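Local coordinates for protein disulfide isomerase (Pseudomonas aeruginosa, PDB 4N30), which probably works as a DsbA-type thiol-disulfide oxidoreductase that introduces or exchanges disulfide bonds in other proteins, using a thioredoxin fold with a helical insertion, at residues E60-E65 against L88-L93; P67-Y72 against A182-V187; Q105-E110 against L163-I168; K178-T183 against S196-G201; S47-A52 against A120-I125. One frame throughout, in Å; residues are numbered along the deposited sequence. Where two conformers were deposited one is given.

How the contacts relate
The centre of contact 1, the pairing of neighbouring inner strands 56-62 and 86-92, lies about 3 Å from the centre of the chain. Backbone hydrogen bonds extend the sheet in both directions: from Y61 to T185 of contact 2, and from L88 and W90 to Y49 and S47 of contact 5. Contacts 2 and 4 share A182 and T183, and backbone hydrogen bonds join L186 to L199 and P184 to G201. Helix 99-131 serves contacts 3 and 5, and H92 of contact 1 reaches E110 of contact 3. The probable redox centre is at contact 2, where C69 of a CxxC pattern meets P184; the centres of contacts 3 and 5 lie about 18 and 16 Å from its centre.

Contact 1: residues E60-E65 against L88-L93; sequences EYADLE and LVWRHL
Strands 56-62 and 86-92, the two parallel strands of the beta-alpha-beta unit that crosses over through helix 67-81, pair here as neighbouring inner strands of the thioredoxin-fold sheet. E60 N gives its hydrogen to V89 O, R91 N to E60 O at 2.8 Å, A62 N to R91 O, and L93 N to A62 O. E60 and W90 project from one face of the sheet, Y61 and R91 from the other. On the latter face the R91 side chain runs beside Y61, pointing the same way: R91 CB sits over the tyrosine ring in a CH-pi contact, 3.6 Å from its centroid, and the guanidinium carries Y61 OH above one of its faces. The charge of R91 is taken up by D171 of helix 162-177, with N59 as a further partner. On the W90 side, A62 CB rests over the six-membered part of the indole, 3.4 Å from CH2, and L64 CG approaches CZ2 obliquely. The carboxylate of E60 is buried there; its extended chain brings OE2 to T73, whereas OE1 has no polar partner and lies 4.0 Å from W90 CE3. Two donors grip A62 O: besides L93 N at 2.9 Å, a water donates at 3.0 Å, and that water also hydrogen-bonds H92 ND1, 2.9 Å away at the edge of the imidazole.

Contact 2: residues P67-Y72 against A182-V187; sequences PFCKVY and ATPTLV
C69 turns its sulfur onto the peptide link between T183 and P184. With SG beside the backbone N and anti to the carbonyl carbon (chi1 -68°), the sulfur stands 3.5 Å from T183 CB and 3.7 Å from P184 N, and CD of the proline ring is only slightly farther off. F68 and Y72 meet the same proline. F68 contributes its CB, 3.6 Å from P184 CD, while its ring leads away. Y72 crosses the proline obliquely, CD2 to P184 CG 3.8 Å. The T183-P184 bond is cis, the cis-proline of the thioredoxin fold, and it faces the start of helix 67-81, where C66 and C69 make up a CxxC sequence, modelled as free thiols, consistent with the redox centre of this family. T183 also touches C66. Beyond the proline, Y72 and L186 reach toward each other tip to tip. The phenol oxygen lies 3.5 Å from L186 CD1, and L186 CD2 comes to the edge of the ring near its plane. No hydrogen bond spans the two segments; Y72 OH is bonded instead to A203 O.

Contact 3: residues Q105-E110 against L163-I168; sequences QARLVE and LIDSDI
R107 and E110 of helix 99-131 pack against I164, D165 and I168 of helix 162-177, two helices that lie in the chain between the beta-alpha-beta unit and the cis-proline P184, where DsbA-type proteins carry their helical insertion. The short helical segments run at 120° to each other, with axes 9.6 Å apart. R107 starts apolar: its CB touches I164 CD1 at 3.8 Å, and its CG meets I168 CD1 at 3.7 Å as well as I164 CD1. The arginine crosses both isoleucines at about a right angle, and an extended chi3 of -157° carries NE past the hydrocarbon layer to D165 OD1, a salt bridge that is long at 3.5 Å, with the carboxylate oxygen at the guanidinium edge near its plane. At the tip, NH2 is 3.9 Å from D165 OD1, and NH1 has a long, weak ion pair with E100. The other oxygen of D165 has a salt bridge with K169, one turn on. A106 adds its CB beside I168 CD1. One turn after A106, E110 sets its CB against I164 CB, 3.7 Å apart, and its CG slides past I168 CG1 in the opposite direction. Of its carboxylate, OE2 is hydrogen-bonded to H92 NE2 of the sheet, and OE1 accepts a hydrogen bond from a water at 2.7 Å that also donates to D167 OD2 at 2.6 Å.

Contact 4: residues K178-T183 against S196-G201; sequences KGITAT and SVKLEG
This is a surface contact, made largely by polar side chains and water, between the loop that follows helix 162-177 and strand 196-200, one edge of the sheet. K198 and E200 reach across from the strand. The K198 chain is extended as far as CD and then bends (chi3 -50°), which places CE beside I180 CG1 at 3.9 Å; the two side chains slide past each other in opposite directions. NZ donates to K178 O at 2.7 Å, nearly along the C=O axis, and also to a water that donates weakly to G179 O. K178 O lies at the C-terminal end of the helix, so the ammonium group would be favoured there by the helix dipole. E200 is extended too, and two waters donate to its OE1. One of them, 2.8 Å away, accepts the hydrogen of T181 N at 3.0 Å; the other lies 2.6 Å from T181 OG1. The second carboxylate oxygen, OE2, rests against A182 CB at 3.8 Å. No direct polar bond ties the glutamate to the loop, so water carries its link to T181. G179 leaves the helix with a positive phi of 76° and two bonds back into the last turn, a Schellman motif, and the loop it begins leads to the cis-proline P184 of the thioredoxin fold and on into strand 185-190.

Contact 5: residues S47-A52 against A120-I125; sequences SLYGDA and AFWSAI
L48 O receives the indole N-H of W122, a weak bond: NE1 lies 3.2 Å from the oxygen and the angle at the hydrogen is only 134°. The preceding carbonyl approaches the same indole, S47 O lying at its edge near the ring plane, 3.3 Å from CZ2. Y49 then closes over one face of W122. Its CB sits 3.6 Å from W122 CE2, and its ring turns an edge toward the indole face in an edge-to-face pair, with 5.5 Å between the phenol and five-membered ring centroids and 64° between planes. The OH end of Y49 leads away from the helix to a hydrogen bond with D81, and its ring makes a cation-pi contact with K77. The opposite face of W122 is lined from within its own helix by F121 CD2 and I125 CD1, so the indole lies between strand and helix side chains. F121 in turn carries S47 CA over one face, a CH-pi contact 4.0 Å from the centroid. Backbone bonds from S47 to W90 and from Y49 to L88 hold strand 48-49 antiparallel to strand 86-92 at the border of the sheet. Helix 99-131 packs there with F121 edge-to-face against W90, and helix 67-81 adjoins through K77, which touches both Y49 and W122.

Contact 1: residues E60-E65 against L88-L93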
# COMPACT_ATOMS: atom_id res chain seq x y z
N GLU A 60 2.79 -1.63 -4.23
CA GLU A 60 3.72 -0.81 -3.42
C GLU A 60 3.78 -1.42 -2.02
O GLU A 60 2.81 -1.32 -1.26
CB GLU A 60 3.21 0.67 -3.34
CG GLU A 60 4.07 1.53 -2.42
CD GLU A 60 3.47 2.85 -2.03
OE1 GLU A 60 2.38 3.17 -2.35
OE2 GLU A 60 4.20 3.54 -1.24
N TYR A 61 4.84 -2.12 -1.72
CA TYR A 61 5.08 -2.67 -0.40
C TYR A 61 5.53 -1.55 0.49
O TYR A 61 6.60 -0.92 0.27
CB TYR A 61 6.13 -3.79 -0.42
CG TYR A 61 5.57 -5.04 -1.05
CD1 TYR A 61 5.06 -6.06 -0.25
CD2 TYR A 61 5.54 -5.21 -2.45
CE1 TYR A 61 4.47 -7.20 -0.79
CE2 TYR A 61 4.95 -6.37 -3.02
CZ TYR A 61 4.49 -7.33 -2.15
OH TYR A 61 3.86 -8.47 -2.68
N ALA A 62 4.77 -1.26 1.54
CA ALA A 62 4.93 -0.01 2.28
C ALA A 62 4.56 -0.12 3.74
O ALA A 62 3.88 -1.07 4.19
CB ALA A 62 4.11 1.09 1.62
N ASP A 63 5.09 0.84 4.49
CA ASP A 63 5.06 0.85 5.99
C ASP A 63 4.67 2.28 6.38
O ASP A 63 5.25 3.26 5.87
CB ASP A 63 6.52 0.50 6.41
CG ASP A 63 6.84 0.77 7.87
OD1 ASP A 63 6.12 1.42 8.60
OD2 ASP A 63 7.95 0.25 8.27
N LEU A 64 3.62 2.39 7.21
CA LEU A 64 3.03 3.69 7.53
C LEU A 64 3.93 4.49 8.51
O LEU A 64 3.62 5.69 8.67
CB LEU A 64 1.63 3.44 8.11
CG LEU A 64 0.65 3.12 6.96
CD1 LEU A 64 -0.58 2.34 7.51
CD2 LEU A 64 0.19 4.37 6.20
N GLU A 65 4.97 3.92 9.05
CA GLU A 65 6.02 4.60 9.81
C GLU A 65 7.19 4.99 8.96
O GLU A 65 8.12 5.64 9.52
CB GLU A 65 6.44 3.74 11.02
CG GLU A 65 5.36 3.61 12.10
CD GLU A 65 5.03 4.95 12.68
OE1 GLU A 65 4.10 5.59 12.24
OE2 GLU A 65 5.79 5.41 13.57
N LEU A 88 -2.52 1.10 -8.79
CA LEU A 88 -1.65 1.01 -7.60
C LEU A 88 -2.33 0.17 -6.56
O LEU A 88 -3.53 0.41 -6.27
CB LEU A 88 -1.42 2.48 -7.05
CG LEU A 88 -0.77 2.57 -5.69
CD1 LEU A 88 0.69 2.07 -5.72
CD2 LEU A 88 -0.70 4.02 -5.26
N VAL A 89 -1.65 -0.83 -6.02
CA VAL A 89 -2.17 -1.61 -4.91
C VAL A 89 -1.28 -1.53 -3.74
O VAL A 89 -0.02 -1.77 -3.89
CB VAL A 89 -2.42 -3.09 -5.33
CG1 VAL A 89 -2.85 -3.89 -4.12
CG2 VAL A 89 -3.49 -3.14 -6.45
N TRP A 90 -1.76 -1.08 -2.58
CA TRP A 90 -0.93 -1.01 -1.39
C TRP A 90 -0.71 -2.42 -0.89
O TRP A 90 -1.74 -3.12 -0.66
CB TRP A 90 -1.65 -0.20 -0.32
CG TRP A 90 -0.94 -0.11 1.03
CD1 TRP A 90 -0.96 -1.03 2.06
CD2 TRP A 90 -0.08 0.96 1.49
NE1 TRP A 90 -0.25 -0.57 3.11
CE2 TRP A 90 0.29 0.63 2.83
CE3 TRP A 90 0.30 2.19 0.92
CZ2 TRP A 90 1.08 1.48 3.60
CZ3 TRP A 90 1.06 3.04 1.72
CH2 TRP A 90 1.43 2.67 3.03
N ARG A 91 0.51 -2.82 -0.60
CA ARG A 91 0.79 -4.09 0.05
C ARG A 91 1.49 -3.80 1.35
O ARG A 91 2.40 -2.99 1.45
CB ARG A 91 1.69 -4.94 -0.87
CG ARG A 91 1.15 -5.18 -2.29
CD ARG A 91 -0.22 -5.80 -2.35
NE ARG A 91 -0.01 -7.13 -1.96
CZ ARG A 91 0.39 -8.14 -2.76
NH1 ARG A 91 0.66 -7.96 -4.05
NH2 ARG A 91 0.58 -9.34 -2.21
N HIS A 92 1.17 -4.53 2.41
CA HIS A 92 1.74 -4.25 3.73
C HIS A 92 3.08 -4.81 3.90
O HIS A 92 3.27 -6.06 3.81
CB HIS A 92 0.79 -4.77 4.82
CG HIS A 92 -0.49 -4.09 4.84
ND1 HIS A 92 -0.65 -2.82 5.31
CD2 HIS A 92 -1.76 -4.55 4.46
CE1 HIS A 92 -1.95 -2.50 5.20
NE2 HIS A 92 -2.63 -3.53 4.65
N LEU A 93 4.03 -3.97 4.34
CA LEU A 93 5.26 -4.45 4.87
C LEU A 93 5.70 -3.49 5.97
O LEU A 93 6.72 -2.84 5.87
CB LEU A 93 6.30 -4.58 3.77
CG LEU A 93 7.66 -5.18 4.17
CD1 LEU A 93 7.43 -6.60 4.69
CD2 LEU A 93 8.63 -5.19 2.99
O HOH W 1 1.66 -1.35 6.13

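Contact 2: residues P67-Y72 against A182-V187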
# COMPACT_ATOMS: atom_id res chain seq x y z
N PRO A 67 9.57 6.89 6.50
CA PRO A 67 9.61 8.27 5.97
C PRO A 67 9.69 8.28 4.46
O PRO A 67 9.30 9.31 3.87
CB PRO A 67 10.90 8.84 6.65
CG PRO A 67 11.75 7.65 6.89
CD PRO A 67 10.77 6.52 7.27
N PHE A 68 10.26 7.26 3.89
CA PHE A 68 10.27 7.17 2.41
C PHE A 68 8.88 6.95 1.84
O PHE A 68 8.45 7.60 0.89
CB PHE A 68 11.26 6.05 1.98
CG PHE A 68 12.68 6.25 2.42
CD1 PHE A 68 13.51 7.22 1.80
CD2 PHE A 68 13.22 5.39 3.41
CE1 PHE A 68 14.87 7.35 2.24
CE2 PHE A 68 14.57 5.48 3.78
CZ PHE A 68 15.38 6.44 3.21
N CYS A 69 8.19 6.03 2.48
CA CYS A 69 6.80 5.79 2.05
C CYS A 69 5.94 7.03 2.24
O CYS A 69 5.05 7.26 1.40
CB CYS A 69 6.24 4.62 2.83
SG CYS A 69 7.00 3.03 2.44
N LYS A 70 6.17 7.78 3.33
CA LYS A 70 5.39 8.95 3.50
C LYS A 70 5.54 10.00 2.36
O LYS A 70 4.56 10.53 1.87
CB LYS A 70 5.75 9.59 4.89
CG LYS A 70 5.01 10.92 5.12
CD LYS A 70 5.24 11.47 6.52
CE LYS A 70 4.47 12.73 6.68
NZ LYS A 70 4.38 13.32 8.06
N VAL A 71 6.75 10.23 1.91
CA VAL A 71 6.86 11.23 0.83
C VAL A 71 6.54 10.60 -0.54
O VAL A 71 6.11 11.25 -1.46
CB VAL A 71 8.23 11.93 0.85
CG1 VAL A 71 9.34 10.90 0.69
CG2 VAL A 71 8.36 13.01 -0.21
N TYR A 72 6.78 9.31 -0.69
CA TYR A 72 6.64 8.71 -2.02
C TYR A 72 5.23 8.38 -2.34
O TYR A 72 4.83 8.51 -3.54
CB TYR A 72 7.49 7.38 -2.06
CG TYR A 72 7.56 6.77 -3.40
CD1 TYR A 72 8.19 7.46 -4.48
CD2 TYR A 72 7.07 5.51 -3.62
CE1 TYR A 72 8.25 6.88 -5.74
CE2 TYR A 72 7.20 4.91 -4.89
CZ TYR A 72 7.80 5.63 -5.92
OH TYR A 72 7.84 4.97 -7.16
N ALA A 182 12.91 -3.86 2.44
CA ALA A 182 12.88 -2.42 2.74
C ALA A 182 11.68 -1.81 2.04
O ALA A 182 11.14 -2.41 1.13
CB ALA A 182 14.19 -1.71 2.35
N THR A 183 11.29 -0.61 2.48
CA THR A 183 10.13 0.08 1.92
C THR A 183 10.44 1.45 1.48
O THR A 183 11.35 2.13 2.04
CB THR A 183 8.96 0.17 2.94
OG1 THR A 183 9.44 0.76 4.14
CG2 THR A 183 8.42 -1.24 3.31
N PRO A 184 9.86 1.94 0.42
CA PRO A 184 8.93 1.20 -0.47
C PRO A 184 9.67 0.30 -1.41
O PRO A 184 10.84 0.59 -1.85
CB PRO A 184 8.26 2.35 -1.28
CG PRO A 184 9.37 3.42 -1.36
CD PRO A 184 10.03 3.36 -0.03
N THR A 185 9.10 -0.83 -1.71
CA THR A 185 9.61 -1.69 -2.83
C THR A 185 8.40 -1.92 -3.72
O THR A 185 7.27 -2.12 -3.23
CB THR A 185 10.11 -3.02 -2.32
OG1 THR A 185 11.32 -2.78 -1.59
CG2 THR A 185 10.47 -3.98 -3.49
N LEU A 186 8.60 -1.79 -5.02
CA LEU A 186 7.53 -2.01 -6.02
C LEU A 186 7.64 -3.35 -6.69
O LEU A 186 8.75 -3.71 -7.04
CB LEU A 186 7.55 -0.90 -7.06
CG LEU A 186 7.63 0.51 -6.50
CD1 LEU A 186 7.54 1.51 -7.69
CD2 LEU A 186 6.51 0.79 -5.48
N VAL A 187 6.51 -3.98 -6.88
CA VAL A 187 6.44 -5.13 -7.82
C VAL A 187 5.44 -4.66 -8.88
O VAL A 187 4.26 -4.54 -8.55
CB VAL A 187 6.03 -6.44 -7.13
CG1 VAL A 187 5.84 -7.52 -8.24
CG2 VAL A 187 7.07 -6.90 -6.13

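Contact 3: residues Q105-E110 against L163-I168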
# COMPACT_ATOMS: atom_id res chain seq x y z
N GLN A 105 -0.99 0.42 12.72
CA GLN A 105 -1.46 1.31 11.67
C GLN A 105 -1.88 0.52 10.43
O GLN A 105 -2.89 0.92 9.77
CB GLN A 105 -0.39 2.34 11.39
CG GLN A 105 -0.34 3.32 12.58
CD GLN A 105 1.01 4.07 12.66
OE1 GLN A 105 1.75 4.24 11.63
NE2 GLN A 105 1.33 4.53 13.81
N ALA A 106 -1.21 -0.60 10.10
CA ALA A 106 -1.65 -1.44 9.03
C ALA A 106 -3.09 -1.95 9.31
O ALA A 106 -3.93 -2.03 8.43
CB ALA A 106 -0.65 -2.58 8.82
N ARG A 107 -3.30 -2.36 10.55
CA ARG A 107 -4.64 -2.84 10.89
C ARG A 107 -5.66 -1.74 10.83
O ARG A 107 -6.81 -2.01 10.37
CB ARG A 107 -4.59 -3.48 12.28
CG ARG A 107 -3.75 -4.76 12.44
CD ARG A 107 -3.70 -5.33 13.84
NE ARG A 107 -2.55 -6.15 14.03
CZ ARG A 107 -1.47 -5.83 14.78
NH1 ARG A 107 -1.48 -4.80 15.62
NH2 ARG A 107 -0.53 -6.75 14.84
N LEU A 108 -5.37 -0.54 11.23
CA LEU A 108 -6.29 0.57 11.16
C LEU A 108 -6.71 0.81 9.71
O LEU A 108 -7.93 0.98 9.44
CB LEU A 108 -5.70 1.87 11.70
CG LEU A 108 -5.58 1.90 13.18
CD1 LEU A 108 -4.82 3.17 13.56
CD2 LEU A 108 -6.93 1.85 13.85
N VAL A 109 -5.78 0.71 8.76
CA VAL A 109 -6.17 1.08 7.40
C VAL A 109 -7.06 -0.08 6.78
O VAL A 109 -8.02 0.18 6.02
CB VAL A 109 -5.04 1.49 6.43
CG1 VAL A 109 -4.34 2.72 6.94
CG2 VAL A 109 -4.08 0.35 6.15
N GLU A 110 -6.76 -1.35 7.12
CA GLU A 110 -7.65 -2.45 6.67
C GLU A 110 -9.04 -2.23 7.27
O GLU A 110 -10.07 -2.44 6.56
CB GLU A 110 -7.10 -3.80 7.08
CG GLU A 110 -5.78 -4.21 6.39
CD GLU A 110 -6.00 -4.38 4.88
OE1 GLU A 110 -7.09 -4.83 4.46
OE2 GLU A 110 -5.23 -3.84 4.07
N LEU A 163 -9.18 -11.71 10.46
CA LEU A 163 -9.12 -11.80 9.00
C LEU A 163 -8.19 -10.73 8.46
O LEU A 163 -7.31 -11.02 7.62
CB LEU A 163 -10.49 -11.75 8.42
CG LEU A 163 -11.50 -12.89 8.79
CD1 LEU A 163 -12.88 -12.65 8.17
CD2 LEU A 163 -11.00 -14.20 8.23
N ILE A 164 -8.36 -9.50 8.97
CA ILE A 164 -7.51 -8.41 8.47
C ILE A 164 -6.06 -8.62 8.89
O ILE A 164 -5.09 -8.35 8.14
CB ILE A 164 -8.05 -7.00 8.70
CG1 ILE A 164 -8.18 -6.75 10.13
CG2 ILE A 164 -9.34 -6.86 7.90
CD1 ILE A 164 -7.04 -5.94 10.76
N ASP A 165 -5.87 -9.15 10.10
CA ASP A 165 -4.50 -9.42 10.63
C ASP A 165 -3.86 -10.43 9.72
O ASP A 165 -2.65 -10.22 9.35
CB ASP A 165 -4.63 -9.96 12.08
CG ASP A 165 -3.32 -10.41 12.72
OD1 ASP A 165 -2.50 -9.53 13.01
OD2 ASP A 165 -3.19 -11.64 13.00
N SER A 166 -4.58 -11.45 9.29
CA SER A 166 -4.11 -12.51 8.41
C SER A 166 -3.69 -11.92 7.10
O SER A 166 -2.66 -12.33 6.53
CB SER A 166 -5.22 -13.47 8.09
OG SER A 166 -5.49 -14.32 9.18
N ASP A 167 -4.47 -10.92 6.60
CA ASP A 167 -4.21 -10.39 5.29
C ASP A 167 -2.93 -9.57 5.34
O ASP A 167 -2.15 -9.59 4.36
CB ASP A 167 -5.32 -9.51 4.83
CG ASP A 167 -6.58 -10.30 4.49
OD1 ASP A 167 -6.47 -11.54 4.42
OD2 ASP A 167 -7.62 -9.67 4.35
N ILE A 168 -2.72 -8.83 6.40
CA ILE A 168 -1.45 -8.12 6.60
C ILE A 168 -0.27 -9.08 6.63
O ILE A 168 0.76 -8.88 5.95
CB ILE A 168 -1.53 -7.28 7.83
CG1 ILE A 168 -2.60 -6.20 7.58
CG2 ILE A 168 -0.16 -6.64 8.12
CD1 ILE A 168 -3.05 -5.62 8.89
O HOH W 2 -7.56 -7.24 3.37

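Contact 4: residues K178-T183 against S196-G201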
# COMPACT_ATOMS: atom_id res chain seq x y z
N LYS A 178 9.79 -13.15 -1.55
CA LYS A 178 10.36 -12.49 -2.76
C LYS A 178 11.64 -11.82 -2.33
O LYS A 178 12.27 -11.16 -3.16
CB LYS A 178 9.39 -11.44 -3.30
CG LYS A 178 8.17 -12.03 -4.00
CD LYS A 178 7.37 -10.84 -4.52
CE LYS A 178 6.00 -11.21 -5.02
NZ LYS A 178 6.15 -11.32 -6.49
N GLY A 179 12.10 -11.94 -1.10
CA GLY A 179 13.36 -11.30 -0.73
C GLY A 179 13.26 -9.79 -0.53
O GLY A 179 14.31 -9.09 -0.49
N ILE A 180 12.09 -9.27 -0.30
CA ILE A 180 11.88 -7.82 -0.09
C ILE A 180 12.16 -7.48 1.37
O ILE A 180 11.68 -8.20 2.30
CB ILE A 180 10.41 -7.47 -0.42
CG1 ILE A 180 10.19 -7.68 -1.90
CG2 ILE A 180 10.13 -5.99 -0.17
CD1 ILE A 180 8.76 -7.40 -2.41
N THR A 181 13.00 -6.53 1.65
CA THR A 181 13.41 -6.22 3.02
C THR A 181 13.16 -4.78 3.40
O THR A 181 13.35 -4.45 4.58
CB THR A 181 14.91 -6.53 3.23
OG1 THR A 181 15.70 -5.51 2.68
CG2 THR A 181 15.37 -7.89 2.70
N ALA A 182 12.91 -3.86 2.44
CA ALA A 182 12.88 -2.42 2.74
C ALA A 182 11.68 -1.81 2.04
O ALA A 182 11.14 -2.41 1.13
CB ALA A 182 14.19 -1.71 2.35
N THR A 183 11.29 -0.61 2.48
CA THR A 183 10.13 0.08 1.92
C THR A 183 10.44 1.45 1.48
O THR A 183 11.35 2.13 2.04
CB THR A 183 8.96 0.17 2.94
OG1 THR A 183 9.44 0.76 4.14
CG2 THR A 183 8.42 -1.24 3.31
N SER A 196 6.24 -9.85 -14.11
CA SER A 196 6.44 -8.76 -13.11
C SER A 196 7.89 -8.43 -12.95
O SER A 196 8.76 -9.16 -13.39
CB SER A 196 5.86 -9.15 -11.78
OG SER A 196 6.57 -10.22 -11.18
N VAL A 197 8.14 -7.25 -12.39
CA VAL A 197 9.48 -6.81 -12.12
C VAL A 197 9.50 -6.08 -10.78
O VAL A 197 8.59 -5.29 -10.46
CB VAL A 197 10.01 -5.95 -13.26
CG1 VAL A 197 9.23 -4.64 -13.49
CG2 VAL A 197 11.45 -5.52 -13.06
N LYS A 198 10.56 -6.25 -10.02
CA LYS A 198 10.69 -5.63 -8.69
C LYS A 198 11.65 -4.45 -8.80
O LYS A 198 12.76 -4.50 -9.45
CB LYS A 198 11.21 -6.69 -7.75
CG LYS A 198 11.31 -6.12 -6.35
CD LYS A 198 12.17 -6.91 -5.38
CE LYS A 198 11.88 -8.38 -5.30
NZ LYS A 198 13.09 -9.22 -4.85
N LEU A 199 11.37 -3.38 -8.10
CA LEU A 199 12.23 -2.20 -8.04
C LEU A 199 12.28 -1.83 -6.58
O LEU A 199 11.26 -1.58 -5.94
CB LEU A 199 11.66 -1.01 -8.79
CG LEU A 199 11.15 -1.21 -10.24
CD1 LEU A 199 10.31 -0.03 -10.69
CD2 LEU A 199 12.40 -1.30 -11.08
N GLU A 200 13.46 -1.70 -6.01
CA GLU A 200 13.62 -1.26 -4.61
C GLU A 200 13.78 0.19 -4.58
O GLU A 200 14.76 0.62 -5.22
CB GLU A 200 14.77 -2.01 -3.92
CG GLU A 200 14.92 -1.47 -2.41
CD GLU A 200 15.67 -2.43 -1.49
OE1 GLU A 200 15.60 -3.68 -1.70
OE2 GLU A 200 16.42 -1.81 -0.68
N GLY A 201 13.02 0.92 -3.75
CA GLY A 201 13.21 2.39 -3.58
C GLY A 201 12.12 3.21 -4.19
O GLY A 201 11.05 2.73 -4.66
O HOH W 3 14.30 -7.64 -2.93
O HOH W 4 13.24 -4.53 -0.54
O HOH W 5 16.21 -5.69 0.14

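Contact 5: residues S47-A52 against A120-I125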
# COMPACT_ATOMS: atom_id res chain seq x y z
N SER A 47 -7.88 -1.75 -1.30
CA SER A 47 -6.45 -1.44 -1.39
C SER A 47 -6.00 -0.96 -2.76
O SER A 47 -4.76 -0.75 -2.95
CB SER A 47 -5.65 -2.68 -0.92
OG SER A 47 -5.92 -3.77 -1.79
N LEU A 48 -6.90 -0.78 -3.70
CA LEU A 48 -6.66 -0.42 -5.13
C LEU A 48 -6.86 1.06 -5.31
O LEU A 48 -7.88 1.60 -4.85
CB LEU A 48 -7.74 -1.05 -6.04
CG LEU A 48 -7.74 -0.58 -7.52
CD1 LEU A 48 -6.46 -0.96 -8.25
CD2 LEU A 48 -8.95 -1.16 -8.23
N TYR A 49 -5.92 1.76 -5.98
CA TYR A 49 -6.08 3.15 -6.37
C TYR A 49 -5.91 3.18 -7.86
O TYR A 49 -4.94 2.67 -8.42
CB TYR A 49 -5.00 3.99 -5.68
CG TYR A 49 -5.14 5.44 -5.97
CD1 TYR A 49 -6.11 6.24 -5.32
CD2 TYR A 49 -4.35 6.03 -6.97
CE1 TYR A 49 -6.24 7.59 -5.70
CE2 TYR A 49 -4.49 7.38 -7.38
CZ TYR A 49 -5.46 8.10 -6.68
OH TYR A 49 -5.65 9.42 -7.00
N GLY A 50 -6.87 3.82 -8.57
CA GLY A 50 -6.84 3.88 -10.05
C GLY A 50 -7.83 2.95 -10.67
O GLY A 50 -8.71 2.39 -10.01
N ASP A 51 -7.66 2.74 -11.95
CA ASP A 51 -8.67 2.00 -12.71
C ASP A 51 -8.53 0.52 -12.46
O ASP A 51 -7.43 -0.04 -12.63
CB ASP A 51 -8.49 2.33 -14.21
CG ASP A 51 -9.53 1.62 -15.16
OD1 ASP A 51 -10.30 0.75 -14.75
OD2 ASP A 51 -9.51 1.91 -16.38
N ALA A 52 -9.57 -0.18 -12.07
CA ALA A 52 -9.50 -1.58 -11.82
C ALA A 52 -9.07 -2.43 -13.06
O ALA A 52 -8.52 -3.52 -12.88
CB ALA A 52 -10.84 -2.15 -11.26
N ALA A 120 -12.08 5.25 1.96
CA ALA A 120 -11.68 5.29 3.37
C ALA A 120 -10.25 4.75 3.59
O ALA A 120 -9.54 5.30 4.44
CB ALA A 120 -12.68 4.52 4.28
N PHE A 121 -9.92 3.70 2.88
CA PHE A 121 -8.62 3.12 3.01
C PHE A 121 -7.52 4.13 2.65
O PHE A 121 -6.60 4.38 3.47
CB PHE A 121 -8.51 1.88 2.10
CG PHE A 121 -7.14 1.26 2.05
CD1 PHE A 121 -6.87 0.24 2.93
CD2 PHE A 121 -6.16 1.64 1.15
CE1 PHE A 121 -5.64 -0.43 2.91
CE2 PHE A 121 -4.93 0.96 1.13
CZ PHE A 121 -4.67 -0.04 2.05
N TRP A 122 -7.64 4.78 1.52
CA TRP A 122 -6.60 5.72 1.12
C TRP A 122 -6.64 7.02 1.89
O TRP A 122 -5.58 7.56 2.16
CB TRP A 122 -6.68 5.96 -0.41
CG TRP A 122 -6.27 4.75 -1.17
CD1 TRP A 122 -7.10 3.81 -1.77
CD2 TRP A 122 -4.93 4.31 -1.43
NE1 TRP A 122 -6.36 2.79 -2.34
CE2 TRP A 122 -5.02 3.08 -2.19
CE3 TRP A 122 -3.62 4.81 -1.10
CZ2 TRP A 122 -3.89 2.37 -2.55
CZ3 TRP A 122 -2.49 4.11 -1.53
CH2 TRP A 122 -2.65 2.88 -2.24
N SER A 123 -7.82 7.41 2.36
CA SER A 123 -7.89 8.54 3.26
C SER A 123 -7.24 8.22 4.59
O SER A 123 -6.58 9.10 5.16
CB SER A 123 -9.33 9.03 3.46
OG SER A 123 -9.79 9.61 2.27
N ALA A 124 -7.35 6.99 5.06
CA ALA A 124 -6.77 6.60 6.37
C ALA A 124 -5.26 6.56 6.18
O ALA A 124 -4.49 6.87 7.13
CB ALA A 124 -7.30 5.29 6.87
N ILE A 125 -4.76 6.07 5.03
CA ILE A 125 -3.30 6.10 4.76
C ILE A 125 -2.76 7.54 4.89
O ILE A 125 -1.74 7.83 5.57
CB ILE A 125 -3.01 5.52 3.37
CG1 ILE A 125 -3.16 3.99 3.43
CG2 ILE A 125 -1.55 5.90 2.91
CD1 ILE A 125 -2.98 3.24 2.17